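Local coordinates for Dye-decolorizing peroxidase Tfu_3078 (Thermobifida fusca, PDB 5FW4), which uses hydrogen peroxide at a non-covalently bound heme b to oxidise a broad range of compounds, with high reactivity towards anthraquinone dyes, at residues L57-Q62 with S75-A80; M141-I146 with D183-V188; T244-Q249 with R351-G356; R281-L286 with Y357-G362. All blocks are in the same frame, centred on the assembly; numbering follows the deposited sequence.

How the contacts relate
From the N terminus, contact 1 folds the loop before strand 81-89 back against helix 51-61, closing a connection with neither helix nor strand in it. Contact 2 follows in series and pairs strand 141-146 with strand 184-190 in the first four-stranded sheet; Met141 packs on Pro79 of contact 1. Contacts 3 and 4 cross, their segments alternating along the chain: both use strand 353-363 of the second sheet, and both touch the heme. The two halves meet through residues of these contacts. Tyr357 OH probably bonds to Pro79 O, Gln249 OE1 probably accepts from Gly76 N, and Arg355 packs on Pro79, Met141 and Gln187.

Contact 1 (L57-Q62 with S75-A80); sequences LRMAAQ and SGPAPA
Met59 reaches from helix 51-61 onto the proline-rich loop 75-80, a helix-on-loop packing at the entrance to strand 81-89, the first strand of the N-terminal ferredoxin-like half. Its sulfur does the first touching, with SD 3.5 Å from Pro77 CB. The terminal methyl goes further along the loop, where Met59 CE lies 3.6 Å from Ala78 O and 3.7 Å from Pro79 CA. Bends at both outer torsions (chi2 -61°, chi3 -73°) fold the chain, so that sulfur and methyl meet successive residues of the loop. Beside it Arg58 approaches Pro77 at about a right angle. Arg58 NH2 stands 3.4 Å from Pro77 CG, which meets the guanidinium at its edge and near its plane, a contact of a charged group with an aliphatic ring. An alanine in place of Met59 would probably open a gap between the helix and Pro77 and Pro79, leaving the loop to be held mainly by its other neighbours.

Those neighbours form the next shell. Ala80 N bonds to Glu191 OE1, while the helix is tied by Met59 O to Ser139 OG. Across the subunit boundary, Leu57 packs on Ala53 of the second subunit and Ala60 on Ala226 of the same subunit. The helix itself ends here: Gln62 is the first residue to leave helical geometry, and its backbone N still reaches back to Arg58 O at 3.0 Å.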
# COMPACT_ATOMS: atom_id res chain seq x y z
N LEU A 57 -5.91 12.18 -15.76
CA LEU A 57 -4.58 11.59 -16.15
C LEU A 57 -3.35 12.45 -15.81
O LEU A 57 -2.19 11.95 -15.88
CB LEU A 57 -4.54 11.26 -17.63
CG LEU A 57 -5.31 10.00 -18.04
CD1 LEU A 57 -5.48 9.97 -19.54
CD2 LEU A 57 -4.65 8.72 -17.51
N ARG A 58 -3.58 13.70 -15.43
CA ARG A 58 -2.50 14.68 -15.37
C ARG A 58 -1.45 14.36 -14.29
O ARG A 58 -0.25 14.48 -14.53
CB ARG A 58 -3.07 16.06 -15.11
CG ARG A 58 -2.02 17.16 -15.18
CD ARG A 58 -2.60 18.56 -14.98
NE ARG A 58 -2.11 19.16 -13.75
CZ ARG A 58 -2.59 18.92 -12.53
NH1 ARG A 58 -3.61 18.09 -12.31
NH2 ARG A 58 -2.05 19.54 -11.49
N MET A 59 -1.91 13.95 -13.12
CA MET A 59 -1.01 13.65 -12.01
C MET A 59 -0.07 12.51 -12.37
O MET A 59 1.11 12.63 -12.06
CB MET A 59 -1.74 13.32 -10.71
CG MET A 59 -2.42 14.55 -10.08
SD MET A 59 -1.25 15.86 -9.63
CE MET A 59 -0.48 15.12 -8.22
N ALA A 60 -0.59 11.45 -13.00
CA ALA A 60 0.29 10.36 -13.51
C ALA A 60 1.23 10.80 -14.65
O ALA A 60 2.31 10.23 -14.79
CB ALA A 60 -0.53 9.19 -13.98
N ALA A 61 0.79 11.74 -15.48
CA ALA A 61 1.50 12.09 -16.70
C ALA A 61 2.63 13.09 -16.48
O ALA A 61 3.59 13.12 -17.24
CB ALA A 61 0.52 12.68 -17.71
N GLN A 62 2.50 13.96 -15.50
CA GLN A 62 3.46 15.08 -15.39
C GLN A 62 4.59 14.85 -14.38
O GLN A 62 4.43 14.09 -13.43
CB GLN A 62 2.72 16.35 -15.00
CG GLN A 62 1.85 16.86 -16.13
CD GLN A 62 1.10 18.11 -15.73
OE1 GLN A 62 1.10 18.51 -14.55
NE2 GLN A 62 0.43 18.73 -16.70
N SER A 75 3.72 22.23 -1.14
CA SER A 75 2.75 22.88 -2.02
C SER A 75 2.54 22.08 -3.31
O SER A 75 3.18 21.05 -3.54
CB SER A 75 3.21 24.30 -2.35
OG SER A 75 4.42 24.26 -3.09
N GLY A 76 1.62 22.59 -4.14
CA GLY A 76 1.25 22.00 -5.41
C GLY A 76 0.27 20.85 -5.21
O GLY A 76 -0.06 20.50 -4.08
N PRO A 77 -0.17 20.24 -6.30
CA PRO A 77 -1.07 19.10 -6.15
C PRO A 77 -0.35 17.92 -5.48
O PRO A 77 0.82 17.62 -5.78
CB PRO A 77 -1.47 18.74 -7.59
CG PRO A 77 -0.57 19.50 -8.48
CD PRO A 77 0.15 20.55 -7.70
N ALA A 78 -1.07 17.28 -4.57
CA ALA A 78 -0.55 16.19 -3.76
C ALA A 78 -0.69 14.88 -4.53
O ALA A 78 -1.79 14.51 -4.92
CB ALA A 78 -1.33 16.13 -2.45
N PRO A 79 0.42 14.15 -4.78
CA PRO A 79 0.20 12.85 -5.42
C PRO A 79 -0.55 11.84 -4.52
O PRO A 79 -0.48 11.91 -3.32
CB PRO A 79 1.67 12.35 -5.67
CG PRO A 79 2.51 13.58 -5.64
CD PRO A 79 1.84 14.49 -4.64
N ALA A 80 -1.28 10.93 -5.13
CA ALA A 80 -1.99 9.87 -4.47
C ALA A 80 -1.24 8.96 -3.47
O ALA A 80 -1.83 8.42 -2.55
CB ALA A 80 -2.70 9.07 -5.55

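Contact 2 (M141-I146 with D183-V188); sequences MVTVGI and DFMLQV
Gln187 lies alongside Thr143, both side chains pointing the same way, and its NE2 donates to Thr143 OG1 at 3.0 Å with the hydroxyl close to the amide plane. An extended chain, with CG anti to the backbone N (chi1 174°), carries the amide out to that height. Gln187 NE2 also meets Gly73 O, and Thr143 OG1 meets Pro72 O, which ties the loop before strand 81-89 to the pair. Beneath them the backbones bond in both directions, Thr143 N to Gln187 O at 2.8 Å and Gln187 N to Thr143 O at 2.9 Å. One water donates to Gln187 O, and more weakly to Met141 O.

The strands are antiparallel; 141-146 is outermost in the four-stranded sheet of the N-terminal half, whose 2-3-1-4 order is that of a ferredoxin-like fold, and Ile146 bonds on to Ala413 of the C-terminal sheet. Gly145 and Met185 form the second hydrogen-bonded pair; with no side chain on the glycine, Met185 CE can settle 4.0 Å from Gly145 N. Val142, Val144, Ile146, Phe184, Leu186 and Val188 face the other way, toward helices 97-120, 148-153 and 193-205. There Val144 CG2 meets Leu186 CD2 at 4.0 Å, and Phe184 packs edge-to-face with Trp111. At the start of strand 184-190 Asp183 and Phe184 form a classic beta bulge opposite Leu87, Asp183 OD1 bonding to Ser149 OG and OD2 forming a salt bridge with Arg94.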
# COMPACT_ATOMS: atom_id res chain seq x y z
N MET A 141 8.20 13.32 -6.31
CA MET A 141 8.70 14.39 -5.48
C MET A 141 9.32 13.83 -4.23
O MET A 141 8.85 12.85 -3.62
CB MET A 141 7.58 15.37 -5.09
CG MET A 141 6.36 14.70 -4.61
SD MET A 141 5.12 15.95 -4.18
CE MET A 141 4.72 16.57 -5.79
N VAL A 142 10.35 14.54 -3.78
CA VAL A 142 11.19 14.11 -2.70
C VAL A 142 11.41 15.27 -1.75
O VAL A 142 11.77 16.38 -2.17
CB VAL A 142 12.57 13.60 -3.23
CG1 VAL A 142 13.41 13.08 -2.07
CG2 VAL A 142 12.35 12.54 -4.30
N THR A 143 11.25 14.97 -0.48
CA THR A 143 11.47 15.92 0.59
C THR A 143 12.42 15.32 1.61
O THR A 143 12.29 14.14 1.95
CB THR A 143 10.11 16.19 1.35
OG1 THR A 143 9.05 16.26 0.42
CG2 THR A 143 10.19 17.50 2.13
N VAL A 144 13.35 16.13 2.10
CA VAL A 144 14.34 15.68 3.07
C VAL A 144 14.25 16.52 4.31
O VAL A 144 14.24 17.73 4.24
CB VAL A 144 15.77 15.81 2.54
CG1 VAL A 144 16.75 15.34 3.61
CG2 VAL A 144 15.94 15.02 1.24
N GLY A 145 14.18 15.84 5.46
CA GLY A 145 14.07 16.51 6.75
C GLY A 145 15.09 16.04 7.77
O GLY A 145 15.76 15.00 7.61
N ILE A 146 15.24 16.85 8.81
CA ILE A 146 16.24 16.63 9.81
C ILE A 146 15.57 16.65 11.18
O ILE A 146 14.88 17.61 11.51
CB ILE A 146 17.27 17.76 9.71
CG1 ILE A 146 18.09 17.59 8.41
CG2 ILE A 146 18.13 17.83 10.97
CD1 ILE A 146 18.81 18.83 7.92
N ASP A 183 16.50 10.79 13.14
CA ASP A 183 17.51 11.78 12.78
C ASP A 183 17.23 12.43 11.43
O ASP A 183 17.59 13.57 11.21
CB ASP A 183 18.91 11.12 12.66
CG ASP A 183 19.46 10.54 14.01
OD1 ASP A 183 19.04 10.93 15.12
OD2 ASP A 183 20.38 9.68 13.95
N PHE A 184 16.68 11.66 10.51
CA PHE A 184 16.34 12.15 9.20
C PHE A 184 14.96 11.70 8.77
O PHE A 184 14.45 10.65 9.20
CB PHE A 184 17.31 11.61 8.14
CG PHE A 184 18.72 11.95 8.40
CD1 PHE A 184 19.21 13.21 8.08
CD2 PHE A 184 19.57 11.02 8.95
CE1 PHE A 184 20.55 13.51 8.30
CE2 PHE A 184 20.90 11.32 9.19
CZ PHE A 184 21.39 12.56 8.85
N MET A 185 14.44 12.45 7.82
CA MET A 185 13.28 12.01 7.08
C MET A 185 13.41 12.07 5.58
O MET A 185 13.87 13.04 5.02
CB MET A 185 12.05 12.85 7.43
CG MET A 185 10.87 12.40 6.60
SD MET A 185 9.53 13.56 6.44
CE MET A 185 10.27 15.00 5.71
N LEU A 186 12.88 11.05 4.95
CA LEU A 186 12.54 11.11 3.56
C LEU A 186 11.05 11.03 3.40
O LEU A 186 10.45 10.06 3.87
CB LEU A 186 13.17 9.93 2.83
CG LEU A 186 14.68 10.01 2.68
CD1 LEU A 186 15.13 8.69 2.06
CD2 LEU A 186 15.08 11.21 1.84
N GLN A 187 10.46 12.01 2.73
CA GLN A 187 9.10 11.89 2.24
C GLN A 187 9.13 11.79 0.73
O GLN A 187 9.60 12.71 0.03
CB GLN A 187 8.18 13.05 2.69
CG GLN A 187 6.79 13.00 2.04
CD GLN A 187 5.95 14.24 2.20
OE1 GLN A 187 4.78 14.17 2.64
NE2 GLN A 187 6.51 15.39 1.82
N VAL A 188 8.65 10.66 0.22
CA VAL A 188 8.63 10.40 -1.21
C VAL A 188 7.18 10.22 -1.61
O VAL A 188 6.44 9.41 -1.00
CB VAL A 188 9.49 9.15 -1.54
CG1 VAL A 188 9.81 9.06 -3.02
CG2 VAL A 188 10.76 9.19 -0.70
O HOH W 1 7.49 14.25 -1.31

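Contact 3 (T244-Q249 with R351-G356); sequences TANPAQ and RMFRRG. With HEM (protoporphyrin IX containing Fe), chain C.
Asn246 and Arg354 share two hydrogen bonds in which one side-chain amide serves a whole backbone unit, much as a neighbouring strand would. Arg354 N points almost straight at Asn246 OD1 (2.8 Å, 176°), and Asn246 ND2 returns a bond to a lone pair of Arg354 O, also at 2.8 Å. Two more hydrogen bonds hold a heme propionate: Ala245 N reaches O2A at 2.9 Å, and Arg354 NH2 reaches O1A at 3.2 Å. Gly243 N binds the heme too. This is the distal side of the heme, where the loop after the GxxDG motif of DyP peroxidases (with Asp242 and Gly243) meets Arg354, the distal arginine as in relatives.

Stacking comes next. The Arg354 guanidinium is sandwiched between heme C3D, 3.6 Å from CZ and over its centre, and Asn246 OD1 on the opposite face, offset toward the rim. A sharp bend at chi3 (-16°) turns the group along the porphyrin. A leucine in place of Asn246 would probably leave Arg354 N and O without these mates and let the guanidinium shift against the heme.

Van der Waals packing completes the contact: the Phe353 side chain crosses that of Asn246 at about a right angle, Phe353 CD1 3.5 Å from Asn246 CG, and Met352 SD sits against heme vinyl carbon CAC at 3.9 Å. Arg354 also lines the pocket that holds a bound oxygen molecule in this crystal, with Asp242, the probable proton acceptor, Leu373 and Phe375. Around this loop, Phe353 meets Phe254 of helix 252-258 edge-to-face, while strand 369-379 pairs alongside through Trp378 and Met376.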
# COMPACT_ATOMS: atom_id res chain seq x y z
N THR A 244 -10.52 20.75 3.78
CA THR A 244 -11.28 21.93 3.48
C THR A 244 -10.71 23.22 4.10
O THR A 244 -10.55 24.25 3.40
CB THR A 244 -12.75 21.68 3.89
OG1 THR A 244 -13.22 20.50 3.21
CG2 THR A 244 -13.64 22.88 3.55
N ALA A 245 -10.37 23.20 5.38
CA ALA A 245 -9.96 24.44 6.05
C ALA A 245 -8.49 24.81 5.90
O ALA A 245 -8.08 25.81 6.49
CB ALA A 245 -10.32 24.40 7.52
N ASN A 246 -7.71 24.03 5.13
CA ASN A 246 -6.35 24.44 4.83
C ASN A 246 -6.35 25.81 4.19
O ASN A 246 -7.27 26.15 3.44
CB ASN A 246 -5.64 23.47 3.86
CG ASN A 246 -5.02 22.29 4.57
OD1 ASN A 246 -4.58 22.40 5.73
ND2 ASN A 246 -5.00 21.15 3.89
N PRO A 247 -5.31 26.61 4.47
CA PRO A 247 -5.22 27.88 3.75
C PRO A 247 -4.99 27.59 2.28
O PRO A 247 -4.35 26.60 1.96
CB PRO A 247 -4.00 28.56 4.39
CG PRO A 247 -3.24 27.48 5.07
CD PRO A 247 -4.23 26.42 5.44
N ALA A 248 -5.57 28.42 1.42
CA ALA A 248 -5.45 28.24 -0.03
C ALA A 248 -4.04 28.59 -0.50
O ALA A 248 -3.45 29.57 -0.05
CB ALA A 248 -6.48 29.11 -0.74
N GLN A 249 -3.50 27.78 -1.40
CA GLN A 249 -2.11 27.91 -1.83
C GLN A 249 -1.83 29.15 -2.69
O GLN A 249 -0.68 29.56 -2.79
CB GLN A 249 -1.66 26.65 -2.58
CG GLN A 249 -1.76 25.36 -1.76
CD GLN A 249 -1.09 24.18 -2.45
OE1 GLN A 249 -0.16 24.36 -3.23
NE2 GLN A 249 -1.57 22.98 -2.17
N ARG A 351 -2.44 27.84 13.39
CA ARG A 351 -2.84 27.42 12.07
C ARG A 351 -1.75 26.49 11.50
O ARG A 351 -0.60 26.59 11.87
CB ARG A 351 -3.03 28.66 11.19
CG ARG A 351 -3.83 28.48 9.91
CD ARG A 351 -3.91 29.80 9.14
NE ARG A 351 -4.52 30.84 9.97
CZ ARG A 351 -5.84 31.03 10.11
NH1 ARG A 351 -6.70 30.28 9.45
NH2 ARG A 351 -6.30 31.98 10.91
N MET A 352 -2.16 25.54 10.68
CA MET A 352 -1.22 24.59 10.05
C MET A 352 -1.78 24.21 8.71
O MET A 352 -2.94 24.47 8.42
CB MET A 352 -1.00 23.37 10.95
CG MET A 352 -2.17 22.38 10.99
SD MET A 352 -2.20 21.39 12.48
CE MET A 352 -2.91 22.59 13.65
N PHE A 353 -0.94 23.59 7.89
CA PHE A 353 -1.32 23.05 6.60
C PHE A 353 -1.23 21.53 6.73
O PHE A 353 -0.18 21.00 6.98
CB PHE A 353 -0.37 23.57 5.51
CG PHE A 353 -0.53 22.92 4.17
CD1 PHE A 353 -1.74 22.96 3.50
CD2 PHE A 353 0.54 22.27 3.56
CE1 PHE A 353 -1.88 22.37 2.24
CE2 PHE A 353 0.40 21.67 2.32
CZ PHE A 353 -0.81 21.72 1.66
N ARG A 354 -2.36 20.86 6.54
CA ARG A 354 -2.46 19.44 6.73
C ARG A 354 -2.39 18.77 5.37
O ARG A 354 -3.15 19.12 4.46
CB ARG A 354 -3.78 19.11 7.45
CG ARG A 354 -3.67 19.44 8.93
CD ARG A 354 -5.00 19.83 9.61
NE ARG A 354 -6.11 20.18 8.74
CZ ARG A 354 -6.45 21.38 8.29
NH1 ARG A 354 -5.78 22.55 8.58
NH2 ARG A 354 -7.53 21.43 7.50
N ARG A 355 -1.47 17.82 5.24
CA ARG A 355 -1.26 17.10 4.00
C ARG A 355 -0.99 15.62 4.32
O ARG A 355 0.15 15.06 4.15
CB ARG A 355 -0.08 17.73 3.26
CG ARG A 355 0.19 17.20 1.87
CD ARG A 355 1.38 17.96 1.28
NE ARG A 355 1.74 17.52 -0.06
CZ ARG A 355 2.49 16.45 -0.36
NH1 ARG A 355 2.94 15.60 0.57
NH2 ARG A 355 2.75 16.17 -1.63
N GLY A 356 -2.05 14.97 4.75
CA GLY A 356 -2.01 13.63 5.24
C GLY A 356 -2.53 12.62 4.24
O GLY A 356 -3.18 12.97 3.27
CHA HEM C . -10.21 19.60 10.26
CHB HEM C . -10.37 14.77 10.43
CHC HEM C . -6.58 14.82 13.43
CHD HEM C . -6.26 19.64 13.04
C1A HEM C . -10.56 18.29 10.06
C2A HEM C . -11.67 17.90 9.29
C3A HEM C . -11.73 16.54 9.36
C4A HEM C . -10.66 16.10 10.15
CMA HEM C . -12.70 15.65 8.68
CAA HEM C . -12.65 18.80 8.57
CBA HEM C . -12.26 19.09 7.13
CGA HEM C . -11.07 20.00 7.05
O1A HEM C . -9.96 19.51 6.70
O2A HEM C . -11.20 21.22 7.32
C1B HEM C . -9.32 14.37 11.29
C2B HEM C . -9.04 13.03 11.61
C3B HEM C . -7.97 13.01 12.46
C4B HEM C . -7.60 14.42 12.62
CMB HEM C . -9.80 11.84 11.09
CAB HEM C . -7.22 11.91 13.06
CBB HEM C . -7.36 10.63 12.70
C1C HEM C . -6.15 16.12 13.59
C2C HEM C . -5.07 16.50 14.35
C3C HEM C . -4.97 17.88 14.22
C4C HEM C . -6.02 18.32 13.39
CMC HEM C . -4.22 15.51 15.11
CAC HEM C . -4.09 18.87 14.83
CBC HEM C . -3.43 18.65 15.92
C1D HEM C . -7.35 19.97 12.22
C2D HEM C . -7.63 21.36 11.88
C3D HEM C . -8.75 21.35 11.11
C4D HEM C . -9.13 19.95 11.02
CMD HEM C . -6.84 22.60 12.27
CAD HEM C . -9.42 22.56 10.49
CBD HEM C . -10.30 23.22 11.55
CGD HEM C . -10.88 24.52 11.02
O1D HEM C . -10.22 25.57 10.99
O2D HEM C . -12.05 24.51 10.59
NA HEM C . -9.95 17.18 10.59
NB HEM C . -8.44 15.16 11.90
NC HEM C . -6.73 17.23 13.05
ND HEM C . -8.27 19.12 11.69
FE HEM C . -8.40 17.23 11.84

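Contact 4 (R281-L286 with Y357-G362). With HEM (protoporphyrin IX containing Fe), chain C.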
# COMPACT_ATOMS: atom_id res chain seq x y z
N ARG A 281 1.20 9.00 13.27
CA ARG A 281 0.52 7.81 12.80
C ARG A 281 -0.71 7.66 13.71
O ARG A 281 -0.56 7.40 14.87
CB ARG A 281 1.39 6.59 12.92
CG ARG A 281 0.76 5.33 12.37
CD ARG A 281 1.60 4.14 12.71
NE ARG A 281 1.01 2.86 12.37
CZ ARG A 281 1.67 1.85 11.82
NH1 ARG A 281 2.95 1.98 11.52
NH2 ARG A 281 1.04 0.72 11.56
N ILE A 282 -1.88 7.83 13.14
CA ILE A 282 -3.13 7.83 13.96
C ILE A 282 -4.02 6.69 13.53
O ILE A 282 -4.60 6.73 12.45
CB ILE A 282 -3.92 9.09 13.79
CG1 ILE A 282 -3.04 10.31 13.85
CG2 ILE A 282 -5.04 9.17 14.83
CD1 ILE A 282 -2.36 10.43 15.13
N ARG A 283 -4.12 5.68 14.36
CA ARG A 283 -4.94 4.53 14.10
C ARG A 283 -6.42 4.95 14.27
O ARG A 283 -6.71 5.69 15.19
CB ARG A 283 -4.61 3.41 15.07
CG ARG A 283 -5.39 2.11 14.80
CD ARG A 283 -4.99 0.91 15.63
NE ARG A 283 -4.98 1.09 17.08
CZ ARG A 283 -6.00 0.86 17.91
NH1 ARG A 283 -7.16 0.40 17.45
NH2 ARG A 283 -5.82 1.03 19.22
N MET A 284 -7.26 4.51 13.34
CA MET A 284 -8.74 4.72 13.39
C MET A 284 -9.45 3.49 13.93
O MET A 284 -9.20 2.37 13.49
CB MET A 284 -9.26 5.06 11.99
CG MET A 284 -8.81 6.41 11.50
SD MET A 284 -9.30 6.66 9.86
CE MET A 284 -9.04 8.35 9.58
N LEU A 285 -10.37 3.66 14.89
CA LEU A 285 -11.15 2.53 15.40
C LEU A 285 -12.37 2.34 14.51
O LEU A 285 -13.50 2.78 14.83
CB LEU A 285 -11.61 2.77 16.88
CG LEU A 285 -10.61 2.35 17.98
CD1 LEU A 285 -9.23 2.97 17.78
CD2 LEU A 285 -11.13 2.60 19.41
N LEU A 286 -12.16 1.70 13.37
CA LEU A 286 -13.17 1.75 12.33
C LEU A 286 -14.38 0.90 12.65
O LEU A 286 -15.51 1.25 12.27
CB LEU A 286 -12.57 1.37 10.97
CG LEU A 286 -11.57 2.36 10.42
CD1 LEU A 286 -10.90 1.79 9.16
CD2 LEU A 286 -12.16 3.74 10.10
N TYR A 357 -2.24 11.34 4.56
CA TYR A 357 -2.54 10.18 3.74
C TYR A 357 -3.21 9.11 4.60
O TYR A 357 -2.83 8.90 5.78
CB TYR A 357 -1.23 9.64 3.10
CG TYR A 357 -0.75 10.53 1.97
CD1 TYR A 357 -0.10 11.73 2.23
CD2 TYR A 357 -1.05 10.22 0.65
CE1 TYR A 357 0.29 12.58 1.19
CE2 TYR A 357 -0.68 11.06 -0.38
CZ TYR A 357 -0.01 12.25 -0.11
OH TYR A 357 0.32 13.09 -1.12
N SER A 358 -4.10 8.35 4.00
CA SER A 358 -4.57 7.13 4.61
C SER A 358 -3.56 6.05 4.58
O SER A 358 -2.68 6.08 3.71
CB SER A 358 -5.82 6.62 3.90
OG SER A 358 -6.86 7.56 4.11
N TYR A 359 -3.68 5.13 5.53
CA TYR A 359 -2.88 3.90 5.59
C TYR A 359 -3.74 2.75 5.93
O TYR A 359 -4.78 2.90 6.69
CB TYR A 359 -1.69 4.00 6.56
CG TYR A 359 -1.96 3.99 8.04
CD1 TYR A 359 -2.01 2.81 8.75
CD2 TYR A 359 -2.13 5.18 8.74
CE1 TYR A 359 -2.18 2.79 10.12
CE2 TYR A 359 -2.34 5.19 10.11
CZ TYR A 359 -2.39 4.00 10.80
OH TYR A 359 -2.62 3.98 12.16
N ASP A 360 -3.41 1.63 5.32
CA ASP A 360 -4.05 0.34 5.51
C ASP A 360 -2.97 -0.70 5.64
O ASP A 360 -2.24 -1.03 4.66
CB ASP A 360 -5.00 0.05 4.37
CG ASP A 360 -5.85 -1.23 4.59
OD1 ASP A 360 -5.47 -2.12 5.40
OD2 ASP A 360 -6.88 -1.39 3.88
N GLN A 361 -2.82 -1.18 6.87
CA GLN A 361 -1.85 -2.17 7.23
C GLN A 361 -2.52 -3.44 7.70
O GLN A 361 -1.99 -4.19 8.52
CB GLN A 361 -0.84 -1.59 8.24
CG GLN A 361 0.02 -0.47 7.66
CD GLN A 361 1.04 -0.96 6.62
OE1 GLN A 361 1.08 -0.48 5.49
NE2 GLN A 361 1.82 -1.91 7.00
N GLY A 362 -3.73 -3.68 7.20
CA GLY A 362 -4.45 -4.91 7.54
C GLY A 362 -4.85 -5.00 9.03
O GLY A 362 -5.55 -4.12 9.58
CHA HEM C . -10.21 19.60 10.26
CHB HEM C . -10.37 14.77 10.43
CHC HEM C . -6.58 14.82 13.43
CHD HEM C . -6.26 19.64 13.04
C1A HEM C . -10.56 18.29 10.06
C2A HEM C . -11.67 17.90 9.29
C3A HEM C . -11.73 16.54 9.36
C4A HEM C . -10.66 16.10 10.15
CMA HEM C . -12.70 15.65 8.68
CAA HEM C . -12.65 18.80 8.57
CBA HEM C . -12.26 19.09 7.13
CGA HEM C . -11.07 20.00 7.05
O1A HEM C . -9.96 19.51 6.70
O2A HEM C . -11.20 21.22 7.32
C1B HEM C . -9.32 14.37 11.29
C2B HEM C . -9.04 13.03 11.61
C3B HEM C . -7.97 13.01 12.46
C4B HEM C . -7.60 14.42 12.62
CMB HEM C . -9.80 11.84 11.09
CAB HEM C . -7.22 11.91 13.06
CBB HEM C . -7.36 10.63 12.70
C1C HEM C . -6.15 16.12 13.59
C2C HEM C . -5.07 16.50 14.35
C3C HEM C . -4.97 17.88 14.22
C4C HEM C . -6.02 18.32 13.39
CMC HEM C . -4.22 15.51 15.11
CAC HEM C . -4.09 18.87 14.83
CBC HEM C . -3.43 18.65 15.92
C1D HEM C . -7.35 19.97 12.22
C2D HEM C . -7.63 21.36 11.88
C3D HEM C . -8.75 21.35 11.11
C4D HEM C . -9.13 19.95 11.02
CMD HEM C . -6.84 22.60 12.27
CAD HEM C . -9.42 22.56 10.49
CBD HEM C . -10.30 23.22 11.55
CGD HEM C . -10.88 24.52 11.02
O1D HEM C . -10.22 25.57 10.99
O2D HEM C . -12.05 24.51 10.59
NA HEM C . -9.95 17.18 10.59
NB HEM C . -8.44 15.16 11.90
NC HEM C . -6.73 17.23 13.05
ND HEM C . -8.27 19.12 11.69
FE HEM C . -8.40 17.23 11.84
O HOH W 2 -1.32 2.23 13.42
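One water oxygen takes hydrogen bonds from both segments, from Tyr359 OH at 2.5 Å and from Arg281 NE at 2.6 Å. It lies in the plane of the guanidinium, at its edge. Tyr359 OH also presses on the other strand's backbone, 3.1 Å from Arg283 CA, and Arg281 CG comes within 3.6 Å of the same oxygen. The ring gets there from the crowded position between backbone N and carbonyl carbon (chi1 73°), and its plane stands 69° from that of the Arg281 guanidinium. Arg281 has further partners: NH2 forms a salt bridge with Asp370, and Trp179 makes a cation-pi contact. Arg283 turns its own charge to Glu407.

Residues alternate along strand 281-284, so Ile282 and Met284 face the heme, Ile282 CG2 touching the vinyl carbon CBB at 3.5 Å. At the far end of 357-362, Gly362 N bonds to Asp360 OD1 in an Asx turn, and Asp360 OD2 bonds to Thr197 of the second subunit.

Strand 369-379 lies between these two strands in the C-terminal ferredoxin-like sheet, consistent with axes 8.8 Å apart, and Leu217 of strand 211-220 packs on both Arg281 and Tyr359.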